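Long-range contacts in devB protein (Vibrio cholerae O1 biovar eltor str. N16961, PDB 1Y89), which probably hydrolyses 6-phosphogluconolactone in the pentose phosphate pathway: residues Phe45-Ala49 against Leu87-Ile92; Asp68-Pro74 against Arg101-Glu105. All coordinates share one frame; numbering follows the deposited sequence.

Contact 1 of 2, residues Phe45-Ala49 against Leu87-Ile92; sequences FKLLA and LLFSKI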
ATOM      1  N   PHE A  45     -19.957  -5.378  -0.292  1.00 20.24           N
ATOM      2  CA  PHE A  45     -21.244  -5.096   0.364  1.00 19.89           C
ATOM      3  C   PHE A  45     -21.672  -6.219   1.303  1.00 18.91           C
ATOM      4  O   PHE A  45     -22.181  -5.965   2.390  1.00 18.96           O
ATOM      5  CB  PHE A  45     -22.357  -4.887  -0.697  1.00 20.09           C
ATOM      6  CG  PHE A  45     -22.061  -3.751  -1.676  1.00 21.16           C
ATOM      7  CD1 PHE A  45     -21.353  -2.629  -1.265  1.00 21.78           C
ATOM      8  CD2 PHE A  45     -22.532  -3.808  -2.990  1.00 21.62           C
ATOM      9  CE1 PHE A  45     -21.071  -1.572  -2.159  1.00 21.77           C
ATOM     10  CE2 PHE A  45     -22.260  -2.765  -3.889  1.00 22.43           C
ATOM     11  CZ  PHE A  45     -21.542  -1.636  -3.467  1.00 21.51           C
ATOM     12  N   LYS A  46     -21.508  -7.466   0.867  1.00 18.27           N
ATOM     13  CA  LYS A  46     -21.847  -8.598   1.726  1.00 18.67           C
ATOM     14  C   LYS A  46     -20.999  -8.592   2.989  1.00 18.35           C
ATOM     15  O   LYS A  46     -21.484  -8.899   4.076  1.00 18.50           O
ATOM     16  CB  LYS A  46     -21.729  -9.936   0.958  1.00 17.93           C
ATOM     17  CG  LYS A  46     -22.776 -10.017  -0.213  1.00 17.99           C
ATOM     18  CD  LYS A  46     -22.836 -11.396  -0.858  1.00 20.90           C
ATOM     19  CE  LYS A  46     -21.638 -11.614  -1.754  1.00 24.11           C
ATOM     20  NZ  LYS A  46     -21.557 -13.028  -2.273  1.00 26.94           N
ATOM     21  N   LEU A  47     -19.718  -8.283   2.838  1.00 18.42           N
ATOM     22  CA  LEU A  47     -18.848  -8.231   4.003  1.00 18.79           C
ATOM     23  C   LEU A  47     -19.231  -7.066   4.940  1.00 18.80           C
ATOM     24  O   LEU A  47     -19.279  -7.215   6.176  1.00 18.48           O
ATOM     25  CB  LEU A  47     -17.371  -8.147   3.579  1.00 18.64           C
ATOM     26  CG  LEU A  47     -16.346  -8.036   4.728  1.00 19.35           C
ATOM     27  CD1 LEU A  47     -16.448  -9.222   5.749  1.00 17.45           C
ATOM     28  CD2 LEU A  47     -14.922  -7.923   4.220  1.00 18.29           C
ATOM     29  N   LEU A  48     -19.475  -5.896   4.357  1.00 18.07           N
ATOM     30  CA  LEU A  48     -19.917  -4.743   5.140  1.00 19.37           C
ATOM     31  C   LEU A  48     -21.223  -4.950   5.913  1.00 19.38           C
ATOM     32  O   LEU A  48     -21.444  -4.329   6.975  1.00 19.52           O
ATOM     33  CB  LEU A  48     -20.037  -3.496   4.234  1.00 18.67           C
ATOM     34  CG  LEU A  48     -18.724  -3.023   3.609  1.00 19.10           C
ATOM     35  CD1 LEU A  48     -19.046  -1.851   2.627  1.00 18.43           C
ATOM     36  CD2 LEU A  48     -17.730  -2.587   4.709  1.00 18.17           C
ATOM     37  N   ALA A  49     -22.087  -5.809   5.389  1.00 19.00           N
ATOM     38  CA  ALA A  49     -23.350  -6.150   6.048  1.00 19.25           C
ATOM     39  C   ALA A  49     -23.191  -7.247   7.110  1.00 19.31           C
ATOM     40  O   ALA A  49     -24.135  -7.561   7.844  1.00 19.89           O
ATOM     41  CB  ALA A  49     -24.407  -6.594   4.970  1.00 19.10           C
ATOM     42  N   LEU A  87     -27.957  -5.775  -0.991  1.00 20.06           N
ATOM     43  CA  LEU A  87     -26.902  -6.506  -0.257  1.00 21.31           C
ATOM     44  C   LEU A  87     -26.442  -5.829   1.036  1.00 21.41           C
ATOM     45  O   LEU A  87     -25.991  -6.510   1.971  1.00 20.12           O
ATOM     46  CB  LEU A  87     -25.684  -6.802  -1.145  1.00 20.93           C
ATOM     47  CG  LEU A  87     -25.937  -7.713  -2.371  1.00 21.43           C
ATOM     48  CD1 LEU A  87     -24.646  -7.726  -3.253  1.00 23.09           C
ATOM     49  CD2 LEU A  87     -26.338  -9.134  -1.971  1.00 22.71           C
ATOM     50  N   LEU A  88     -26.518  -4.496   1.056  1.00 20.41           N
ATOM     51  CA  LEU A  88     -25.980  -3.723   2.181  1.00 21.11           C
ATOM     52  C   LEU A  88     -26.978  -2.775   2.832  1.00 20.60           C
ATOM     53  O   LEU A  88     -27.334  -2.957   4.023  1.00 19.45           O
ATOM     54  CB  LEU A  88     -24.715  -2.935   1.775  1.00 20.36           C
ATOM     55  CG  LEU A  88     -24.101  -2.009   2.841  1.00 20.93           C
ATOM     56  CD1 LEU A  88     -23.761  -2.820   4.158  1.00 18.90           C
ATOM     57  CD2 LEU A  88     -22.841  -1.308   2.294  1.00 22.02           C
ATOM     58  N   PHE A  89     -27.403  -1.737   2.101  1.00 20.51           N
ATOM     59  CA  PHE A  89     -28.105  -0.643   2.789  1.00 21.72           C
ATOM     60  C   PHE A  89     -29.340  -1.137   3.525  1.00 22.34           C
ATOM     61  O   PHE A  89     -29.624  -0.685   4.629  1.00 22.91           O
ATOM     62  CB  PHE A  89     -28.493   0.517   1.844  1.00 20.91           C
ATOM     63  CG  PHE A  89     -27.357   1.013   1.010  1.00 22.39           C
ATOM     64  CD1 PHE A  89     -26.073   1.114   1.542  1.00 21.10           C
ATOM     65  CD2 PHE A  89     -27.574   1.396  -0.315  1.00 24.32           C
ATOM     66  CE1 PHE A  89     -25.019   1.585   0.764  1.00 25.57           C
ATOM     67  CE2 PHE A  89     -26.527   1.843  -1.087  1.00 24.02           C
ATOM     68  CZ  PHE A  89     -25.243   1.930  -0.547  1.00 22.67           C
ATOM     69  N   SER A  90     -30.072  -2.062   2.919  1.00 22.85           N
ATOM     70  CA  SER A  90     -31.271  -2.614   3.565  1.00 24.29           C
ATOM     71  C   SER A  90     -30.954  -3.480   4.808  1.00 25.65           C
ATOM     72  O   SER A  90     -31.870  -3.953   5.489  1.00 25.78           O
ATOM     73  CB  SER A  90     -32.048  -3.439   2.552  1.00 24.33           C
ATOM     74  OG  SER A  90     -31.322  -4.608   2.245  1.00 22.29           O
ATOM     75  N   LYS A  91     -29.671  -3.711   5.086  1.00 26.07           N
ATOM     76  CA  LYS A  91     -29.268  -4.584   6.195  1.00 27.42           C
ATOM     77  C   LYS A  91     -28.591  -3.807   7.317  1.00 27.89           C
ATOM     78  O   LYS A  91     -28.082  -4.421   8.273  1.00 29.33           O
ATOM     79  CB  LYS A  91     -28.287  -5.671   5.717  1.00 27.25           C
ATOM     80  CG  LYS A  91     -28.636  -6.342   4.415  1.00 27.77           C
ATOM     81  CD  LYS A  91     -29.802  -7.241   4.576  1.00 30.88           C
ATOM     82  CE  LYS A  91     -30.119  -7.896   3.265  1.00 31.79           C
ATOM     83  NZ  LYS A  91     -31.330  -8.726   3.424  1.00 34.95           N
ATOM     84  N   ILE A  92     -28.523  -2.482   7.191  1.00 27.79           N
ATOM     85  CA  ILE A  92     -27.754  -1.666   8.135  1.00 27.69           C
ATOM     86  C   ILE A  92     -28.528  -0.421   8.517  1.00 29.05           C
ATOM     87  O   ILE A  92     -29.539  -0.099   7.883  1.00 28.75           O
ATOM     88  CB  ILE A  92     -26.346  -1.235   7.590  1.00 27.74           C
ATOM     89  CG1 ILE A  92     -26.492  -0.381   6.317  1.00 24.73           C
ATOM     90  CG2 ILE A  92     -25.415  -2.449   7.447  1.00 25.20           C
ATOM     91  CD1 ILE A  92     -25.246   0.355   5.871  1.00 27.64           C
TER
HETATM   92  O   HOH W   1     -26.576  -6.646   8.926  1.00 30.89           O
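L88 fits its two methyl groups against F45, L48 and A49. L88 CD1 reaches the backbone where L48 meets A49 and lies 3.6 Å from A49 N. L88 CD1 also touches L48 CB at 3.8 Å. The other methyl, L88 CD2, meets L48 CD1 at 3.8 Å. This reach depends on chi1 of L88 (176°), which swings CG opposite the backbone N. The F45 side chain lies crosswise to that of L88, with F45 CB 3.9 Å from L88 CB. L87 CD1 sits at the edge of the F45 ring, near its plane, and L88 CD2 approaches the ring obliquely.

L87 also meets K46. The two side chains run alongside each other in the same direction, and K46 CG packs on L87 CD2 at 4.1 Å. The lysine chain then bends at chi3 (-76°), and its ammonium group turns off from the contact, close to that of K42. A49 CB rests 3.4 Å from L87 O, while K91 CB flanks the same methyl.

No direct hydrogen bond joins the segments. One water links them instead. It donates to A49 O and to K91 O, each at 2.8 Å from the water oxygen. On the 87-92 side, K91 and I92 belong to a type I turn from F89 to I92 and lie facing A49.

Beyond this shell, L48 is backed by A18 and M21 of helix 10-25 and by I57 and W59. W59 also touches I92, and A84 of helix 80-89 touches F45. The contact therefore joins the last part of helix 39-48 to that of helix 80-89. Helix 39-48 lies in the beta-alpha-beta crossover between parallel neighbours 31-35 and 62-70, and helix 80-89 follows strand 62-70, within a Rossmann-like alpha/beta fold.

Contact 2 of 2, residues Asp68-Pro74 against Arg101-Glu105; sequences DERCVAP and RILGE. With PO4 (phosphate ion), chain C.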
ATOM      1  N   ASP A  68     -20.714   5.659 -11.397  1.00 19.90           N
ATOM      2  CA  ASP A  68     -21.654   5.609 -12.523  1.00 20.86           C
ATOM      3  C   ASP A  68     -22.891   4.822 -12.096  1.00 21.30           C
ATOM      4  O   ASP A  68     -22.846   4.055 -11.104  1.00 20.12           O
ATOM      5  CB  ASP A  68     -20.998   5.003 -13.822  1.00 20.39           C
ATOM      6  CG  ASP A  68     -20.676   3.510 -13.717  1.00 25.58           C
ATOM      7  OD1 ASP A  68     -20.114   3.067 -12.682  1.00 29.14           O
ATOM      8  OD2 ASP A  68     -20.939   2.779 -14.708  1.00 23.95           O
ATOM      9  N   GLU A  69     -23.955   4.988 -12.873  1.00 20.85           N
ATOM     10  CA  GLU A  69     -25.222   4.330 -12.637  1.00 20.87           C
ATOM     11  C   GLU A  69     -25.888   4.091 -13.988  1.00 20.83           C
ATOM     12  O   GLU A  69     -25.774   4.930 -14.887  1.00 20.93           O
ATOM     13  CB  GLU A  69     -26.147   5.182 -11.761  1.00 19.91           C
ATOM     14  CG  GLU A  69     -27.511   4.544 -11.419  1.00 19.44           C
ATOM     15  CD  GLU A  69     -27.352   3.187 -10.738  1.00 22.59           C
ATOM     16  OE1 GLU A  69     -27.234   2.152 -11.461  1.00 20.45           O
ATOM     17  OE2 GLU A  69     -27.326   3.170  -9.486  1.00 22.63           O
ATOM     18  N   ARG A  70     -26.555   2.937 -14.105  1.00 19.18           N
ATOM     19  CA  ARG A  70     -27.331   2.578 -15.269  1.00 20.12           C
ATOM     20  C   ARG A  70     -28.674   3.312 -15.207  1.00 20.28           C
ATOM     21  O   ARG A  70     -29.288   3.455 -14.135  1.00 20.96           O
ATOM     22  CB  ARG A  70     -27.551   1.059 -15.337  1.00 19.06           C
ATOM     23  CG  ARG A  70     -26.263   0.256 -15.647  1.00 21.30           C
ATOM     24  CD  ARG A  70     -25.306   0.144 -14.458  1.00 20.09           C
ATOM     25  NE  ARG A  70     -24.231  -0.845 -14.713  1.00 19.94           N
ATOM     26  CZ  ARG A  70     -24.376  -2.169 -14.625  1.00 26.04           C
ATOM     27  NH1 ARG A  70     -25.547  -2.714 -14.256  1.00 22.87           N
ATOM     28  NH2 ARG A  70     -23.336  -2.964 -14.890  1.00 24.07           N
ATOM     29  N   CYS A  71     -29.109   3.824 -16.345  1.00 20.96           N
ATOM     30  CA  CYS A  71     -30.312   4.648 -16.367  1.00 20.97           C
ATOM     31  C   CYS A  71     -31.526   3.750 -16.346  1.00 21.70           C
ATOM     32  O   CYS A  71     -32.307   3.714 -17.310  1.00 21.36           O
ATOM     33  CB  CYS A  71     -30.306   5.623 -17.573  1.00 20.86           C
ATOM     34  SG  CYS A  71     -29.032   6.849 -17.314  1.00 21.88           S
ATOM     35  N   VAL A  72     -31.678   3.044 -15.220  1.00 21.66           N
ATOM     36  CA  VAL A  72     -32.807   2.140 -14.986  1.00 22.76           C
ATOM     37  C   VAL A  72     -33.359   2.433 -13.604  1.00 23.64           C
ATOM     38  O   VAL A  72     -32.662   3.052 -12.765  1.00 22.80           O
ATOM     39  CB  VAL A  72     -32.409   0.622 -15.081  1.00 22.71           C
ATOM     40  CG1 VAL A  72     -32.024   0.197 -16.545  1.00 23.48           C
ATOM     41  CG2 VAL A  72     -31.294   0.226 -14.050  1.00 21.77           C
ATOM     42  N   ALA A  73     -34.595   1.986 -13.348  1.00 24.53           N
ATOM     43  CA  ALA A  73     -35.219   2.141 -12.024  1.00 25.15           C
ATOM     44  C   ALA A  73     -34.346   1.515 -10.926  1.00 25.60           C
ATOM     45  O   ALA A  73     -33.631   0.526 -11.171  1.00 26.47           O
ATOM     46  CB  ALA A  73     -36.634   1.536 -12.005  1.00 25.35           C
ATOM     47  N   PRO A  74     -34.382   2.103  -9.721  1.00 26.10           N
ATOM     48  CA  PRO A  74     -33.506   1.621  -8.660  1.00 26.77           C
ATOM     49  C   PRO A  74     -33.799   0.175  -8.217  1.00 28.12           C
ATOM     50  O   PRO A  74     -32.975  -0.409  -7.527  1.00 29.32           O
ATOM     51  CB  PRO A  74     -33.745   2.622  -7.521  1.00 26.21           C
ATOM     52  CG  PRO A  74     -35.114   3.211  -7.829  1.00 26.12           C
ATOM     53  CD  PRO A  74     -35.181   3.275  -9.303  1.00 24.55           C
ATOM     54  N   ARG A 101     -27.911   8.475  -4.252  1.00 22.55           N
ATOM     55  CA  ARG A 101     -27.918   7.703  -5.489  1.00 22.70           C
ATOM     56  C   ARG A 101     -28.101   8.568  -6.717  1.00 22.15           C
ATOM     57  O   ARG A 101     -28.652   9.685  -6.649  1.00 21.03           O
ATOM     58  CB  ARG A 101     -28.916   6.559  -5.460  1.00 23.85           C
ATOM     59  CG  ARG A 101     -30.350   6.978  -5.568  1.00 24.02           C
ATOM     60  CD  ARG A 101     -31.270   5.786  -5.761  1.00 24.08           C
ATOM     61  NE  ARG A 101     -32.631   6.295  -5.797  1.00 22.69           N
ATOM     62  CZ  ARG A 101     -33.356   6.460  -6.888  1.00 21.66           C
ATOM     63  NH1 ARG A 101     -32.890   6.097  -8.071  1.00 22.60           N
ATOM     64  NH2 ARG A 101     -34.576   6.952  -6.780  1.00 21.42           N
ATOM     65  N   ILE A 102     -27.649   8.045  -7.848  1.00 21.60           N
ATOM     66  CA  ILE A 102     -27.988   8.669  -9.118  1.00 21.74           C
ATOM     67  C   ILE A 102     -29.406   8.212  -9.463  1.00 21.84           C
ATOM     68  O   ILE A 102     -29.713   7.005  -9.367  1.00 22.04           O
ATOM     69  CB  ILE A 102     -26.961   8.259 -10.209  1.00 21.63           C
ATOM     70  CG1 ILE A 102     -25.572   8.850  -9.857  1.00 21.15           C
ATOM     71  CG2 ILE A 102     -27.429   8.707 -11.629  1.00 20.88           C
ATOM     72  CD1 ILE A 102     -24.406   8.339 -10.699  1.00 21.48           C
ATOM     73  N   LEU A 103     -30.252   9.145  -9.879  1.00 21.23           N
ATOM     74  CA  LEU A 103     -31.645   8.824 -10.194  1.00 21.41           C
ATOM     75  C   LEU A 103     -31.742   8.228 -11.616  1.00 21.87           C
ATOM     76  O   LEU A 103     -32.024   8.939 -12.604  1.00 23.13           O
ATOM     77  CB  LEU A 103     -32.529  10.079 -10.050  1.00 20.84           C
ATOM     78  CG  LEU A 103     -32.382  10.809  -8.707  1.00 20.23           C
ATOM     79  CD1 LEU A 103     -33.359  12.040  -8.666  1.00 20.27           C
ATOM     80  CD2 LEU A 103     -32.647   9.890  -7.502  1.00 19.24           C
ATOM     81  N   GLY A 104     -31.527   6.923 -11.709  1.00 21.65           N
ATOM     82  CA  GLY A 104     -31.484   6.245 -12.995  1.00 22.73           C
ATOM     83  C   GLY A 104     -32.833   6.201 -13.714  1.00 22.53           C
ATOM     84  O   GLY A 104     -32.889   5.945 -14.911  1.00 23.08           O
ATOM     85  N   GLU A 105     -33.917   6.429 -12.989  1.00 22.63           N
ATOM     86  CA  GLU A 105     -35.247   6.396 -13.590  1.00 23.10           C
ATOM     87  C   GLU A 105     -35.592   7.709 -14.286  1.00 23.48           C
ATOM     88  O   GLU A 105     -36.620   7.803 -14.937  1.00 23.16           O
ATOM     89  CB  GLU A 105     -36.330   6.050 -12.543  1.00 23.68           C
ATOM     90  CG  GLU A 105     -36.568   7.113 -11.429  1.00 22.97           C
ATOM     91  CD  GLU A 105     -35.584   7.023 -10.253  1.00 26.56           C
ATOM     92  OE1 GLU A 105     -34.398   6.608 -10.435  1.00 24.99           O
ATOM     93  OE2 GLU A 105     -35.993   7.402  -9.137  1.00 25.75           O
TER
HETATM   94  P   PO4 C 239     -20.079  -2.168 -16.587  1.00 27.01           P
HETATM   95  O1  PO4 C 239     -19.709  -0.737 -16.943  1.00 31.39           O
HETATM   96  O2  PO4 C 239     -18.921  -3.033 -16.901  1.00 31.55           O
HETATM   97  O3  PO4 C 239     -20.404  -2.126 -15.135  1.00 31.51           O
HETATM   98  O4  PO4 C 239     -21.240  -2.558 -17.419  1.00 30.98           O
HETATM   99  O   HOH W   2     -26.652   5.279  -8.029  1.00 16.87           O
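E69 packs on I102 where strand 62-70 of the Rossmann-like sheet runs out into a loop through an inverse gamma turn centred on C71. E69 CB lies 3.5 Å from I102 CB, and the two side chains run antiparallel alongside each other. E69 CG continues past I102 O at 3.9 Å. The chain then bends at chi2 (56°) and carries the buried carboxylate to the start of helix 80-89. There OE1 accepts hydrogen bonds from N80 N and R70 N, the latter on its anti side. OE2 accepts from Y81 N and from a water, which accepts one from I102 N. No direct hydrogen bond crosses between the segments.

The CB of R70 points away from segment 101-105. R70 NH2 donates to phosphate O3 at 3.1 Å, and NH1 bonds E78 O. H144 and R173 also hold this ion, probably from the crystallisation liquor.

Farther along, G104 packs against C71, with their CA atoms 3.9 Å apart. P74 lies over one face of the R101 guanidinium, and L103 CD2 covers the opposite face. Within segment 101-105, E105 meets its edge in plane as a salt bridge: R101 NH1 bonds E105 OE1 at 2.9 Å and R101 NH2 bonds E105 OE2 at 2.8 Å, both nearly straight and on syn lone pairs.

Contacts 1 and 2 both involve the region around helix 80-89, with centres about 19 Å apart and no touch between them. Contact 1 uses the last part of that helix. Contact 2 lies near its start, where N80 and Y81 bond the E69 carboxylate. Their segments alternate along the chain. Each contact is partly buried, with residues at the surface too. The chemistry differs. Contact 1 is apolar packing between two helices, with one bridging water. Contact 2 joins a strand end to a loop, also through a water. Its R101-E105 salt bridge stays inside one segment, under P74, and the phosphate is a ligand of R70 beside the contact. No other chain of the assembly touches either one.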